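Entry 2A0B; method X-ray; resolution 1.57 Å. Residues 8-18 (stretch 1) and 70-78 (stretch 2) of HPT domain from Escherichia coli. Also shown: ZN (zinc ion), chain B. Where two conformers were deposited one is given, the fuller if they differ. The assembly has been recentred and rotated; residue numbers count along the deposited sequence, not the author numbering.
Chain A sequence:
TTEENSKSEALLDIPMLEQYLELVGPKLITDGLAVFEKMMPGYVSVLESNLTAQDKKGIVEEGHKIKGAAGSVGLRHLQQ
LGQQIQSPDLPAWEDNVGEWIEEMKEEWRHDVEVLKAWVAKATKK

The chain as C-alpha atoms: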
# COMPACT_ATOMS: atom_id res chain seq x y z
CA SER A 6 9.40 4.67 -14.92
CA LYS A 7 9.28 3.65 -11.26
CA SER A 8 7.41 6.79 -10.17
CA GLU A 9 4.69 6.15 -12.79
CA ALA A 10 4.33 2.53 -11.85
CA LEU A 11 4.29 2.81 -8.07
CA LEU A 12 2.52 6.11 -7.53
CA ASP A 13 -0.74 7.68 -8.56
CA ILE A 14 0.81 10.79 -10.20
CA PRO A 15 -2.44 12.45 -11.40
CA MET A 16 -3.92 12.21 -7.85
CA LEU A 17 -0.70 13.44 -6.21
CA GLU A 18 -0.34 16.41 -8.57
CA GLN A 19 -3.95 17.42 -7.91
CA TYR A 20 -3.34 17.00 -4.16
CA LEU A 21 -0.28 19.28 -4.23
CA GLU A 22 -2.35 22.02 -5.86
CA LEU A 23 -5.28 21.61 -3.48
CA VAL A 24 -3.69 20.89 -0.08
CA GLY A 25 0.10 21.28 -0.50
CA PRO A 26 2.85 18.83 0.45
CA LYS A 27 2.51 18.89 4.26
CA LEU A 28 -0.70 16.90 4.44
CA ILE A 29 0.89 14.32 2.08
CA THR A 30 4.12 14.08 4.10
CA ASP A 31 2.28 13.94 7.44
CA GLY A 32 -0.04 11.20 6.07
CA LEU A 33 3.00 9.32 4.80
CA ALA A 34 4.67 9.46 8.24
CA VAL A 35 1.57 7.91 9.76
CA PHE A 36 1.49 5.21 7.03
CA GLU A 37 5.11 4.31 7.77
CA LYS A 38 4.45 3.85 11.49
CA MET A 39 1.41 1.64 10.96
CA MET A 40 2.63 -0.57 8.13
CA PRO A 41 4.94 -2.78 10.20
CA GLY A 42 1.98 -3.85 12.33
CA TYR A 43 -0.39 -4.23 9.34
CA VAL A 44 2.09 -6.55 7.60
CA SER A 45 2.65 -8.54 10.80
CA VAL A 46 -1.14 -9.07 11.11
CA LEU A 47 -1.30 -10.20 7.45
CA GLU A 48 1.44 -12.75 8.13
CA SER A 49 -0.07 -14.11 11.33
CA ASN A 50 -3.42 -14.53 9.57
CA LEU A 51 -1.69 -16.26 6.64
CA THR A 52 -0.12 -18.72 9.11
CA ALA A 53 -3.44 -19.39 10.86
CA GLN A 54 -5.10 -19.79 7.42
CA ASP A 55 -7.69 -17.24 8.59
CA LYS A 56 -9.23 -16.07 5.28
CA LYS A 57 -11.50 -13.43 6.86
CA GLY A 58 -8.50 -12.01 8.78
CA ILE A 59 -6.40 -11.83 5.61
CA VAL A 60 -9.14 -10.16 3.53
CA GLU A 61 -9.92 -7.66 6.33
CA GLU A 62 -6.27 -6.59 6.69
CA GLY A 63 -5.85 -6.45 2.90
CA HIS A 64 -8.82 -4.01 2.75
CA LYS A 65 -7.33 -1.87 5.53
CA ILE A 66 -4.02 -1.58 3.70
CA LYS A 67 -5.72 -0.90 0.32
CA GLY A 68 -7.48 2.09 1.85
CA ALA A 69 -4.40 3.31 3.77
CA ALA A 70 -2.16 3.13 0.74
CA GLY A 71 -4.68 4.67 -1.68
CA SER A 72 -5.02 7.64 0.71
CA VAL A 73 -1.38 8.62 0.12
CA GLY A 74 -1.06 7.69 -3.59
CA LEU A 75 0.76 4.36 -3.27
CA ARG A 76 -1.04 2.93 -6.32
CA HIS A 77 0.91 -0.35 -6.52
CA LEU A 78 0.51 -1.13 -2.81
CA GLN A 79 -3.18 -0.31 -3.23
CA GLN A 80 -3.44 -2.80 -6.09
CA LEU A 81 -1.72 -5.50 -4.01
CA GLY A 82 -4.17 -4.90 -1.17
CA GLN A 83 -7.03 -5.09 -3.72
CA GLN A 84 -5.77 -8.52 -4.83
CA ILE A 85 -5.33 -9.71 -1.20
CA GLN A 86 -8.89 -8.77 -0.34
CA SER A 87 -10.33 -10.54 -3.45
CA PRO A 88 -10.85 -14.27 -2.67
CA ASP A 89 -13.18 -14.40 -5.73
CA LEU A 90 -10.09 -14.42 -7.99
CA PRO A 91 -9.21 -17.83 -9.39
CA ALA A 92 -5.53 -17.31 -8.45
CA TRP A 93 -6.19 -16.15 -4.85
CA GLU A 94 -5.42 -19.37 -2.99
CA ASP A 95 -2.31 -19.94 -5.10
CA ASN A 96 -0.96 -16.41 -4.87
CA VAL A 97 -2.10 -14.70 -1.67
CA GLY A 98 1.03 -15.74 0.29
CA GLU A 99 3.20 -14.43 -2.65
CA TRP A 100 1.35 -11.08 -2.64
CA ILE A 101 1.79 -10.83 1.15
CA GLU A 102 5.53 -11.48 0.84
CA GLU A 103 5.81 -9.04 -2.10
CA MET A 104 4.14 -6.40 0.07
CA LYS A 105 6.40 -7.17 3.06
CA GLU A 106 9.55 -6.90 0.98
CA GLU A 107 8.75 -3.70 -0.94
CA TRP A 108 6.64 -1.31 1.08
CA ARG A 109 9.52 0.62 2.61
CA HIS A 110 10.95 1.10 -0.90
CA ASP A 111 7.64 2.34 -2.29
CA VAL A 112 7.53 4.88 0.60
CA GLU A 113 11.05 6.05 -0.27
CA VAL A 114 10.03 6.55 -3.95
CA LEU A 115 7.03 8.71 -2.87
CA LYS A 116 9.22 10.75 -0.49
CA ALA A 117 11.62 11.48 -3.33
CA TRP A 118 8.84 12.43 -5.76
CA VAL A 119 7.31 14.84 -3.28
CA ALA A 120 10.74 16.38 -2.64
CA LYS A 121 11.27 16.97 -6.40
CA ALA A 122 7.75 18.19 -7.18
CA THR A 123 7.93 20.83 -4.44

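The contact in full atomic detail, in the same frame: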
# COMPACT_ATOMS: atom_id res chain seq x y z
N SER A 8 8.39 5.88 -10.76
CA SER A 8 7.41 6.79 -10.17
C SER A 8 6.04 6.50 -10.79
O SER A 8 5.06 6.35 -10.05
CB SER A 8 7.80 8.25 -10.37
OG SER A 8 8.94 8.61 -9.60
N GLU A 9 5.96 6.39 -12.11
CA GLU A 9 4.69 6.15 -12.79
C GLU A 9 4.00 4.87 -12.39
O GLU A 9 2.78 4.75 -12.29
CB GLU A 9 4.89 6.11 -14.33
CG GLU A 9 5.56 7.37 -14.81
CD GLU A 9 5.70 7.52 -16.32
OE1 GLU A 9 5.84 6.51 -17.04
OE2 GLU A 9 5.68 8.70 -16.76
N ALA A 10 4.83 3.84 -12.19
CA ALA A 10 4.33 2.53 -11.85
C ALA A 10 3.88 2.42 -10.41
O ALA A 10 2.88 1.76 -10.13
CB ALA A 10 5.44 1.51 -12.15
N LEU A 11 4.55 3.04 -9.46
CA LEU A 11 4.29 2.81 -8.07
C LEU A 11 3.31 3.94 -7.50
O LEU A 11 2.83 3.61 -6.47
CB LEU A 11 5.57 2.84 -7.22
CG LEU A 11 6.63 1.72 -7.64
CD1 LEU A 11 7.85 1.91 -6.80
CD2 LEU A 11 5.95 0.39 -7.33
N LEU A 12 3.36 5.03 -8.21
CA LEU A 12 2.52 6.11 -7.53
C LEU A 12 1.37 6.48 -8.40
O LEU A 12 1.33 6.34 -9.61
CB LEU A 12 3.41 7.38 -7.47
CG LEU A 12 4.77 7.20 -6.76
CD1 LEU A 12 5.54 8.53 -6.82
CD2 LEU A 12 4.56 6.64 -5.38
N ASP A 13 0.34 7.13 -7.76
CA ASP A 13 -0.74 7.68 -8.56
C ASP A 13 -0.43 9.16 -8.86
O ASP A 13 -0.78 10.03 -8.00
CB ASP A 13 -2.05 7.57 -7.78
CG ASP A 13 -3.26 8.01 -8.58
OD1 ASP A 13 -3.20 8.64 -9.62
OD2 ASP A 13 -4.33 7.57 -8.06
N ILE A 14 0.31 9.44 -9.88
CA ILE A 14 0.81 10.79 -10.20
C ILE A 14 -0.30 11.80 -10.45
O ILE A 14 -0.21 12.86 -9.79
CB ILE A 14 1.84 10.80 -11.34
CG1 ILE A 14 2.93 9.79 -10.96
CG2 ILE A 14 2.41 12.22 -11.46
CD1 ILE A 14 3.68 10.13 -9.71
N PRO A 15 -1.32 11.49 -11.19
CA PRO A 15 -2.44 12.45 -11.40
C PRO A 15 -3.04 12.83 -10.03
O PRO A 15 -3.30 14.05 -9.83
CB PRO A 15 -3.45 11.71 -12.24
CG PRO A 15 -2.51 10.86 -13.12
CD PRO A 15 -1.54 10.32 -12.08
N MET A 16 -3.32 11.92 -9.15
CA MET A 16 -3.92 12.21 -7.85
C MET A 16 -2.97 13.05 -7.04
O MET A 16 -3.30 14.08 -6.39
CB MET A 16 -4.35 10.95 -7.08
CG MET A 16 -4.79 11.20 -5.63
SD MET A 16 -3.40 11.18 -4.50
CE MET A 16 -4.16 10.77 -2.93
N LEU A 17 -1.66 12.70 -6.98
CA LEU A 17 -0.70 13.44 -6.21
C LEU A 17 -0.53 14.87 -6.74
O LEU A 17 -0.34 15.74 -5.86
CB LEU A 17 0.67 12.68 -6.21
CG LEU A 17 0.54 11.43 -5.33
CD1 LEU A 17 1.76 10.53 -5.73
CD2 LEU A 17 0.62 11.66 -3.84
N GLU A 18 -0.56 15.07 -8.03
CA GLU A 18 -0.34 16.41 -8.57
C GLU A 18 -1.59 17.26 -8.19
O GLU A 18 -1.34 18.42 -7.80
CB GLU A 18 -0.12 16.39 -10.06
CG GLU A 18 1.34 15.94 -10.27
CD GLU A 18 1.84 16.08 -11.69
OE1 GLU A 18 1.12 16.48 -12.62
OE2 GLU A 18 3.06 15.78 -11.88
N ALA A 70 -3.02 2.74 1.83
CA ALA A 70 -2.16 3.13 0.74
C ALA A 70 -2.70 4.03 -0.31
O ALA A 70 -2.07 4.92 -0.86
CB ALA A 70 -1.70 1.77 0.05
N GLY A 71 -3.99 3.88 -0.67
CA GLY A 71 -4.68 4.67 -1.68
C GLY A 71 -4.80 6.13 -1.14
O GLY A 71 -4.70 7.03 -1.99
N SER A 72 -4.85 6.28 0.14
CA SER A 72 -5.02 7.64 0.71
C SER A 72 -3.81 8.52 0.45
O SER A 72 -3.90 9.75 0.47
CB SER A 72 -5.37 7.52 2.17
OG SER A 72 -4.29 7.45 3.06
N VAL A 73 -2.62 7.90 0.37
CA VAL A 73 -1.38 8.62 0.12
C VAL A 73 -0.79 8.38 -1.26
O VAL A 73 0.34 8.84 -1.52
CB VAL A 73 -0.36 8.34 1.23
CG1 VAL A 73 -0.83 8.90 2.57
CG2 VAL A 73 -0.02 6.85 1.40
N GLY A 74 -1.50 7.80 -2.20
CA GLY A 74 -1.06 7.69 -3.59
C GLY A 74 -0.09 6.48 -3.87
O GLY A 74 0.49 6.67 -4.96
N LEU A 75 -0.17 5.58 -2.97
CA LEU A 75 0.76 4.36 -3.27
C LEU A 75 -0.09 3.40 -4.14
O LEU A 75 -0.58 2.46 -3.47
CB LEU A 75 1.27 3.83 -1.96
CG LEU A 75 2.24 4.79 -1.17
CD1 LEU A 75 2.44 4.39 0.25
CD2 LEU A 75 3.55 4.86 -1.96
N ARG A 76 -0.16 3.66 -5.40
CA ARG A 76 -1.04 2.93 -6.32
C ARG A 76 -0.68 1.42 -6.40
O ARG A 76 -1.58 0.62 -6.33
CB ARG A 76 -0.88 3.58 -7.68
CG ARG A 76 -1.70 3.07 -8.85
CD ARG A 76 -0.86 3.17 -10.12
NE ARG A 76 -0.80 4.39 -10.88
CZ ARG A 76 -1.69 5.11 -11.57
NH1 ARG A 76 -2.99 4.84 -11.64
NH2 ARG A 76 -1.31 6.22 -12.21
N HIS A 77 0.64 1.13 -6.40
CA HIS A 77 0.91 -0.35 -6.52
C HIS A 77 0.64 -1.08 -5.27
O HIS A 77 0.13 -2.26 -5.25
CB HIS A 77 2.41 -0.44 -6.91
CG HIS A 77 2.90 -1.89 -6.90
ND1 HIS A 77 2.32 -2.78 -7.78
CD2 HIS A 77 3.78 -2.48 -6.12
CE1 HIS A 77 2.91 -3.97 -7.55
NE2 HIS A 77 3.74 -3.79 -6.57
N LEU A 78 0.84 -0.54 -4.06
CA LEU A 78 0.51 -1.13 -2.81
C LEU A 78 -1.03 -1.25 -2.69
O LEU A 78 -1.55 -2.20 -2.16
CB LEU A 78 1.04 -0.46 -1.54
CG LEU A 78 2.59 -0.33 -1.46
CD1 LEU A 78 3.03 0.26 -0.14
CD2 LEU A 78 3.16 -1.78 -1.50
ZN ZN B . 5.18 -5.13 -5.88
O HOH W 1 2.93 1.84 -4.29
O HOH W 2 0.95 7.46 -12.22
O HOH W 3 -4.43 7.00 -5.11

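Two helix breaks meet here, and backbone atoms do most of the bonding. In each stretch one helix ends and another begins, and the short linkers lie against each other. Leu12 and Asp13 face Gly74, Leu75 and Arg76.

The shortest cross-link runs from Asp13 N to Gly74 O, a hydrogen bond of 2.8 Å. The same carbonyl receives a CA-H...O contact from Leu12, with CA to O at 3.3 Å. Leu11 O, at the end of its helix, accepts a weak hydrogen bond from His77 N at 3.3 Å. That amide lies in the first turn of the helix that follows Leu75, where backbone N-H groups lack partners within their own helix. Water 1 also donates to Leu11 O and accepts from Leu78 N.

At the backbone angles of Gly74 (phi 83°, psi 20°) a CB would be jammed against Val73 O, which by itself calls for glycine. Packing adds a second constraint: a CB here would sit 2.8 Å from Leu17 CD2, a clash. Met16 points toward this turn. Val73 O, 3.7 Å from Leu17 CD2, is buried without a polar partner.

Arg76 is the residue most covered by the other stretch. Its NE donates to Leu12 O at 3.2 Å. Water 2 accepts from its NH2, donates to Leu12 O and accepts from Ile14 N. Asp13 CA lies over one face of the guanidinium. Asp13 OD1 is 4.0 Å from Arg76 NH2, too far for a salt bridge and well out of the guanidinium plane, so only the charges attract. OD1 instead caps its own helix through a weak bond from Met16 N at 3.3 Å. Water 3 links Asp13 OD2 to Gly71 O.

Leu12 CD2 meets Leu75 CD2 at 4.0 Å, and Leu11 CD2 reaches His77 CB at 3.7 Å. His77 NE2 binds the zinc ion ZN at 2.1 Å.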